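Side-chain contacts in hemoglobin component VII (Tokunagayusurika akamusi, PDB 1X46), which binds heme b and, as a member of the globin family, probably stores and carries oxygen in the midge larva: residues L92-Q95 against G96-H99; E83-P86 against A87-V91; N140-Y143 against S144-P148. One frame throughout, in Å; residues are numbered along the deposited sequence.

Interaction 1 (L92-Q95 against G96-H99). With HEM (protoporphyrin IX containing Fe), chain B.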
# COMPACT_ATOMS: atom_id res chain seq x y z
N LEU A 92 -11.24 -1.27 2.23
CA LEU A 92 -10.77 -0.69 0.97
C LEU A 92 -11.64 0.48 0.54
O LEU A 92 -11.12 1.54 0.14
CB LEU A 92 -10.71 -1.73 -0.14
CG LEU A 92 -9.78 -2.92 0.11
CD1 LEU A 92 -9.95 -4.01 -0.96
CD2 LEU A 92 -8.30 -2.52 0.32
N LYS A 93 -12.97 0.32 0.62
CA LYS A 93 -13.87 1.38 0.19
C LYS A 93 -13.69 2.64 1.03
O LYS A 93 -13.70 3.78 0.49
CB LYS A 93 -15.32 0.93 0.26
CG LYS A 93 -15.74 0.20 -0.95
CD LYS A 93 -17.16 -0.32 -0.80
CE LYS A 93 -17.36 -1.52 -1.70
NZ LYS A 93 -18.74 -2.08 -1.52
N GLN A 94 -13.56 2.45 2.34
CA GLN A 94 -13.36 3.61 3.20
C GLN A 94 -12.07 4.37 2.88
O GLN A 94 -12.04 5.59 2.92
CB GLN A 94 -13.36 3.19 4.66
CG GLN A 94 -13.45 4.38 5.62
CD GLN A 94 -14.75 5.16 5.51
OE1 GLN A 94 -15.83 4.59 5.63
NE2 GLN A 94 -14.64 6.45 5.21
N GLN A 95 -11.02 3.64 2.53
CA GLN A 95 -9.77 4.30 2.13
C GLN A 95 -9.94 5.07 0.84
O GLN A 95 -9.42 6.17 0.69
CB GLN A 95 -8.60 3.31 2.02
CG GLN A 95 -8.18 2.69 3.38
CD GLN A 95 -7.78 3.75 4.38
OE1 GLN A 95 -7.02 4.67 4.05
NE2 GLN A 95 -8.33 3.68 5.59
N GLY A 96 -10.73 4.54 -0.09
CA GLY A 96 -11.03 5.26 -1.32
C GLY A 96 -11.83 6.53 -1.03
O GLY A 96 -11.52 7.59 -1.56
N ILE A 97 -12.88 6.41 -0.20
CA ILE A 97 -13.69 7.58 0.19
C ILE A 97 -12.80 8.64 0.85
O ILE A 97 -12.87 9.84 0.51
CB ILE A 97 -14.82 7.14 1.15
CG1 ILE A 97 -15.88 6.33 0.39
CG2 ILE A 97 -15.49 8.35 1.81
CD1 ILE A 97 -16.68 5.39 1.27
N ASN A 98 -11.95 8.20 1.77
CA ASN A 98 -11.13 9.16 2.51
C ASN A 98 -10.14 9.87 1.59
O ASN A 98 -9.89 11.07 1.72
CB ASN A 98 -10.36 8.48 3.64
CG ASN A 98 -11.26 7.91 4.72
OD1 ASN A 98 -12.47 8.17 4.76
ND2 ASN A 98 -10.68 7.10 5.59
N HIS A 99 -9.56 9.12 0.65
CA HIS A 99 -8.56 9.71 -0.23
C HIS A 99 -9.16 10.55 -1.35
O HIS A 99 -8.49 11.43 -1.87
CB HIS A 99 -7.61 8.63 -0.76
CG HIS A 99 -6.61 8.18 0.27
ND1 HIS A 99 -6.87 7.16 1.17
CD2 HIS A 99 -5.39 8.66 0.58
CE1 HIS A 99 -5.83 7.02 1.97
NE2 HIS A 99 -4.92 7.91 1.64
CHA HEM B . -3.90 10.03 5.05
CHB HEM B . -3.75 5.23 4.37
CHC HEM B . -2.09 5.94 -0.12
CHD HEM B . -2.22 10.72 0.53
C1A HEM B . -3.94 8.68 5.26
C2A HEM B . -4.29 8.06 6.52
C3A HEM B . -4.24 6.74 6.32
C4A HEM B . -3.92 6.47 4.94
CMA HEM B . -4.53 5.66 7.37
CAA HEM B . -4.55 8.81 7.87
CBA HEM B . -5.93 9.47 8.02
CGA HEM B . -7.02 8.43 8.06
O1A HEM B . -7.93 8.47 7.21
O2A HEM B . -6.98 7.53 8.96
C1B HEM B . -3.24 4.99 3.12
C2B HEM B . -2.97 3.70 2.52
C3B HEM B . -2.51 3.90 1.27
C4B HEM B . -2.50 5.34 1.05
CMB HEM B . -3.18 2.35 3.26
CAB HEM B . -2.05 2.92 0.17
CBB HEM B . -2.16 1.60 0.24
C1C HEM B . -1.97 7.28 -0.36
C2C HEM B . -1.50 7.93 -1.58
C3C HEM B . -1.51 9.24 -1.38
C4C HEM B . -2.02 9.49 -0.05
CMC HEM B . -1.08 7.18 -2.87
CAC HEM B . -1.10 10.35 -2.39
C1D HEM B . -2.73 10.96 1.77
C2D HEM B . -2.94 12.27 2.32
C3D HEM B . -3.46 12.05 3.71
C4D HEM B . -3.48 10.62 3.88
CMD HEM B . -2.67 13.61 1.62
CAD HEM B . -3.84 13.16 4.73
CBD HEM B . -2.60 13.67 5.46
CGD HEM B . -2.97 14.84 6.35
O1D HEM B . -4.16 14.99 6.72
O2D HEM B . -2.06 15.64 6.67
NA HEM B . -3.73 7.69 4.33
NB HEM B . -2.91 5.98 2.20
NC HEM B . -2.29 8.27 0.56
ND HEM B . -3.09 9.98 2.71
FE HEM B . -3.01 7.98 2.45
O HOH W 1 -7.66 7.14 4.91
O HOH W 2 -1.02 7.99 3.04

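Interaction 2 (E83-P86 against A87-V91)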
# COMPACT_ATOMS: atom_id res chain seq x y z
N GLU A 83 -15.51 -15.39 4.43
CA GLU A 83 -16.34 -14.66 5.39
C GLU A 83 -15.76 -13.29 5.75
O GLU A 83 -16.46 -12.45 6.31
CB GLU A 83 -16.64 -15.50 6.64
CG GLU A 83 -15.46 -16.26 7.21
CD GLU A 83 -15.43 -17.72 6.78
OE1 GLU A 83 -15.08 -18.01 5.60
OE2 GLU A 83 -15.76 -18.59 7.62
N ASN A 84 -14.49 -13.06 5.40
CA ASN A 84 -13.84 -11.76 5.64
C ASN A 84 -13.89 -10.82 4.44
O ASN A 84 -13.47 -9.65 4.53
CB ASN A 84 -12.39 -11.96 6.08
CG ASN A 84 -12.24 -12.37 7.54
OD1 ASN A 84 -13.12 -12.11 8.38
ND2 ASN A 84 -11.11 -12.98 7.85
N ARG A 85 -14.41 -11.30 3.32
CA ARG A 85 -14.43 -10.46 2.12
C ARG A 85 -15.24 -9.16 2.30
O ARG A 85 -14.76 -8.10 1.88
CB ARG A 85 -14.88 -11.23 0.87
CG ARG A 85 -14.42 -10.58 -0.45
CD ARG A 85 -14.64 -11.47 -1.67
NE ARG A 85 -16.05 -11.85 -1.72
CZ ARG A 85 -16.54 -13.08 -1.53
NH1 ARG A 85 -15.73 -14.12 -1.32
NH2 ARG A 85 -17.85 -13.26 -1.57
N PRO A 86 -16.45 -9.18 2.89
CA PRO A 86 -17.17 -7.92 3.16
C PRO A 86 -16.36 -6.96 4.02
O PRO A 86 -16.33 -5.77 3.69
CB PRO A 86 -18.45 -8.36 3.88
CG PRO A 86 -18.63 -9.78 3.49
CD PRO A 86 -17.26 -10.36 3.30
N ALA A 87 -15.74 -7.45 5.08
CA ALA A 87 -14.92 -6.61 5.94
C ALA A 87 -13.73 -6.02 5.18
O ALA A 87 -13.40 -4.84 5.36
CB ALA A 87 -14.44 -7.38 7.15
N LEU A 88 -13.09 -6.86 4.37
CA LEU A 88 -11.96 -6.38 3.58
C LEU A 88 -12.41 -5.31 2.60
O LEU A 88 -11.77 -4.25 2.48
CB LEU A 88 -11.29 -7.54 2.85
CG LEU A 88 -10.27 -7.21 1.76
CD1 LEU A 88 -9.08 -6.45 2.34
CD2 LEU A 88 -9.83 -8.50 1.13
N LYS A 89 -13.50 -5.55 1.89
CA LYS A 89 -13.97 -4.55 0.95
C LYS A 89 -14.38 -3.24 1.61
O LYS A 89 -14.23 -2.15 1.03
CB LYS A 89 -15.07 -5.12 0.07
CG LYS A 89 -14.49 -6.12 -0.89
CD LYS A 89 -15.47 -6.40 -1.97
CE LYS A 89 -14.90 -7.25 -3.04
NZ LYS A 89 -16.01 -7.82 -3.89
N ASN A 90 -14.89 -3.32 2.84
CA ASN A 90 -15.26 -2.12 3.55
C ASN A 90 -14.03 -1.31 3.97
O ASN A 90 -14.06 -0.07 3.92
CB ASN A 90 -16.19 -2.44 4.73
CG ASN A 90 -17.54 -2.99 4.27
OD1 ASN A 90 -17.87 -2.95 3.08
ND2 ASN A 90 -18.30 -3.54 5.20
N VAL A 91 -12.97 -2.00 4.36
CA VAL A 91 -11.70 -1.31 4.62
C VAL A 91 -11.22 -0.57 3.36
O VAL A 91 -10.86 0.62 3.39
CB VAL A 91 -10.63 -2.26 5.12
CG1 VAL A 91 -9.26 -1.61 5.03
CG2 VAL A 91 -10.91 -2.64 6.56
O HOH W 3 -16.57 -9.89 6.67

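Interaction 3 (N140-Y143 against S144-P148)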
# COMPACT_ATOMS: atom_id res chain seq x y z
N ASN A 140 -4.72 -5.21 -8.20
CA ASN A 140 -5.84 -5.19 -9.14
C ASN A 140 -7.16 -5.19 -8.38
O ASN A 140 -8.06 -4.38 -8.65
CB ASN A 140 -5.79 -6.41 -10.06
CG ASN A 140 -7.07 -6.55 -10.96
OD1 ASN A 140 -8.04 -7.29 -10.63
ND2 ASN A 140 -7.07 -5.84 -12.05
N ASN A 141 -7.25 -6.11 -7.42
CA ASN A 141 -8.48 -6.26 -6.64
C ASN A 141 -8.73 -5.06 -5.74
O ASN A 141 -9.85 -4.55 -5.67
CB ASN A 141 -8.47 -7.57 -5.88
CG ASN A 141 -8.69 -8.77 -6.78
OD1 ASN A 141 -8.95 -8.60 -7.97
ND2 ASN A 141 -8.59 -9.99 -6.21
N MET A 142 -7.68 -4.56 -5.08
CA MET A 142 -7.82 -3.32 -4.32
C MET A 142 -8.38 -2.19 -5.21
O MET A 142 -9.33 -1.48 -4.83
CB MET A 142 -6.45 -2.89 -3.73
CG MET A 142 -6.43 -1.49 -3.17
SD MET A 142 -4.67 -1.00 -2.85
CE MET A 142 -4.80 0.78 -2.90
N TYR A 143 -7.77 -2.00 -6.38
CA TYR A 143 -8.19 -0.95 -7.30
C TYR A 143 -9.63 -1.09 -7.79
O TYR A 143 -10.31 -0.11 -8.01
CB TYR A 143 -7.25 -0.89 -8.53
CG TYR A 143 -5.80 -0.58 -8.19
CD1 TYR A 143 -5.44 0.04 -7.00
CD2 TYR A 143 -4.79 -0.94 -9.09
CE1 TYR A 143 -4.12 0.31 -6.73
CE2 TYR A 143 -3.46 -0.66 -8.82
CZ TYR A 143 -3.14 -0.05 -7.63
OH TYR A 143 -1.82 0.24 -7.31
N SER A 144 -10.08 -2.33 -7.93
CA SER A 144 -11.43 -2.56 -8.42
C SER A 144 -12.47 -1.93 -7.48
O SER A 144 -13.54 -1.53 -7.92
CB SER A 144 -11.67 -4.05 -8.63
OG SER A 144 -11.85 -4.72 -7.40
N VAL A 145 -12.13 -1.84 -6.20
CA VAL A 145 -13.01 -1.29 -5.19
C VAL A 145 -12.65 0.16 -4.86
O VAL A 145 -13.53 0.97 -4.61
CB VAL A 145 -12.98 -2.18 -3.92
CG1 VAL A 145 -13.67 -1.51 -2.76
CG2 VAL A 145 -13.60 -3.53 -4.22
N VAL A 146 -11.35 0.47 -4.86
CA VAL A 146 -10.90 1.82 -4.51
C VAL A 146 -11.10 2.84 -5.64
O VAL A 146 -11.58 3.93 -5.38
CB VAL A 146 -9.43 1.80 -4.02
CG1 VAL A 146 -8.80 3.21 -3.92
CG2 VAL A 146 -9.33 1.09 -2.70
N PHE A 147 -10.75 2.49 -6.87
CA PHE A 147 -10.84 3.45 -7.99
C PHE A 147 -12.23 4.06 -8.19
O PHE A 147 -12.30 5.27 -8.38
CB PHE A 147 -10.28 2.89 -9.32
CG PHE A 147 -8.76 2.77 -9.37
CD1 PHE A 147 -7.94 3.03 -8.26
CD2 PHE A 147 -8.16 2.35 -10.55
CE1 PHE A 147 -6.54 2.89 -8.36
CE2 PHE A 147 -6.77 2.19 -10.66
CZ PHE A 147 -5.97 2.46 -9.55
N PRO A 148 -13.31 3.28 -8.11
CA PRO A 148 -14.67 3.87 -8.23
C PRO A 148 -15.01 4.87 -7.14
O PRO A 148 -15.95 5.66 -7.33
CB PRO A 148 -15.58 2.64 -8.11
CG PRO A 148 -14.72 1.47 -8.54
CD PRO A 148 -13.37 1.82 -7.96

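Interaction 1 (L92-Q95 against G96-H99)
Gln95, Gln94 and Asn98 carry most of this contact between successive turns of helix 85-100. The carbonyl oxygen of Gln95 takes two hydrogen bonds from His99: the backbone N lies 3.0 Å from Gln95 O, and the ring nitrogen ND1 lies 2.8 Å from the same oxygen. The two donors come from opposite faces of the carbonyl plane, while Gln95 O sits in the plane of the imidazole, at its edge. Because ND1 is tied down in this way, the ring's rotation is fixed and His99 NE2 is presented to the heme iron, FE of HEM, at 2.1 Å. This is the proximal histidine, on the F helix of the globin fold, and its ND1 bond to a carbonyl one turn back is a familiar globin feature that would make the imidazole a somewhat stronger electron donor. A water holds the sixth iron position, and Phe109 meets the His99 ring edge to face. Next to Gln95 in the chain, the side chain of Gln94 reaches forward by one turn: CG is anti to the backbone N (chi1 -168°) and the chain bends about CB-CG, which brings NE2 to 2.8 Å from Asn98 OD1. The acceptor lies in the amide plane of Gln94, though the two amides are turned 42° apart. On its other branch, Asn98 ND2 donates to a water at 3.1 Å, which in turn donates to Gln95 OE1 and to the heme propionate oxygen O1A. With an alanine at Asn98, Gln94 NE2 is likely to lose its acceptor, and the water one of its three partners beside the propionate. Gln95 OE1 also lies 3.3 Å from the heme meso carbon CHB, alongside His99.

Interaction 2 (E83-P86 against A87-V91)
Asn84 O accepts from Leu88 N at 2.8 Å, in the opening turn of helix 85-100. The next link repeats it: Lys89 N reaches Arg85 O, also at 2.8 Å, with an N-H...O angle of 168°. Asn90 N then closes on Pro86 O at 3.0 Å. Pro86 lies in the first turn, where its ring nitrogen, with no hydrogen to give, costs the helix no i to i-4 bond. This is the N-terminal end of the globin F helix, entered from the 83-84 turn, and a water completes it: it donates to Glu83 O at 2.6 Å and accepts from Ala87 N at 3.0 Å, bridging the start of the segment to the helix. Among the side chains, Lys89 runs out extended with CG anti to its own carbonyl carbon (chi1 -71°), and its CE passes 4.2 Å from Arg85 CG. Alkyl stems therefore lie close while the charges do not pair: Arg85 NE and Lys89 NZ are 4.6 Å apart, like charges that would weakly repel. Trp4 engages Lys89 through a cation-pi interaction, giving that charge a partner elsewhere. On the buried side Leu88 packs against Ala75 and Leu78 of helix 59-78.

Interaction 3 (N140-Y143 against S144-P148)
An aromatic stack four residues apart, Tyr143 on Phe147, marks the C-terminal end of the globin H helix (helix 129-146), where the chain passes into a 3-10 turn. The side chains run alongside each other and point the same way, and their rings form an offset stack, with centroids 4.4 Å apart and planes 14° from parallel. Phe147 CZ stands over one face of the tyrosine ring, toward its rim, 3.3 Å from Tyr143 CG. In return, Tyr143 CB sits over the centre of the Phe147 ring at 3.6 Å, a CH-pi contact close to the ring normal. Both side chains set CG anti to their own carbonyl carbon (chi1 -62° and -73°), which aims them along one flank of the helix. There Phe109 of helix 106-123 touches both, and Tyr143 OH is hydrogen-bonded to Glu113 OE1. On another flank Met142 CG meets Val146 CG2, and Met142 also packs on Leu92 of helix 85-100. The backbone changes pitch as the helix closes. Met142 O accepts from Val146 N and, from well above the carbonyl plane, from Val145 N at 3.1 Å. Phe147 N still reaches Tyr143 O at 2.9 Å. The side chain of Ser144 turns back into the preceding turn: OG lies between the backbone N and the carbonyl carbon, at chi1 near +75 degrees, and its hydroxyl donates to Asn141 O at 2.6 Å.

Interactions 1 and 2 follow one another along helix 85-100, while interaction 3 lies on helix 129-146, which packs across it. Interaction 2 is a surface contact, chiefly backbone bonds, a bridging water and two like charges close together. Interaction 1, partly buried, turns part of its polar chemistry to the heme, through the iron ligand and a propionate-bound water. Interaction 3, also partly buried, relies on aromatic and aliphatic packing. The two helices meet through Val145 and Val146: Lys93 CG lies 3.2 Å from Val145 CG1, and Val146 CG1 comes to 4.0 Å from Gly96 CA, an approach that the missing side chain probably permits. Interaction 2 reaches interaction 3 through Lys89 O, 3.9 Å from Val145 CG1.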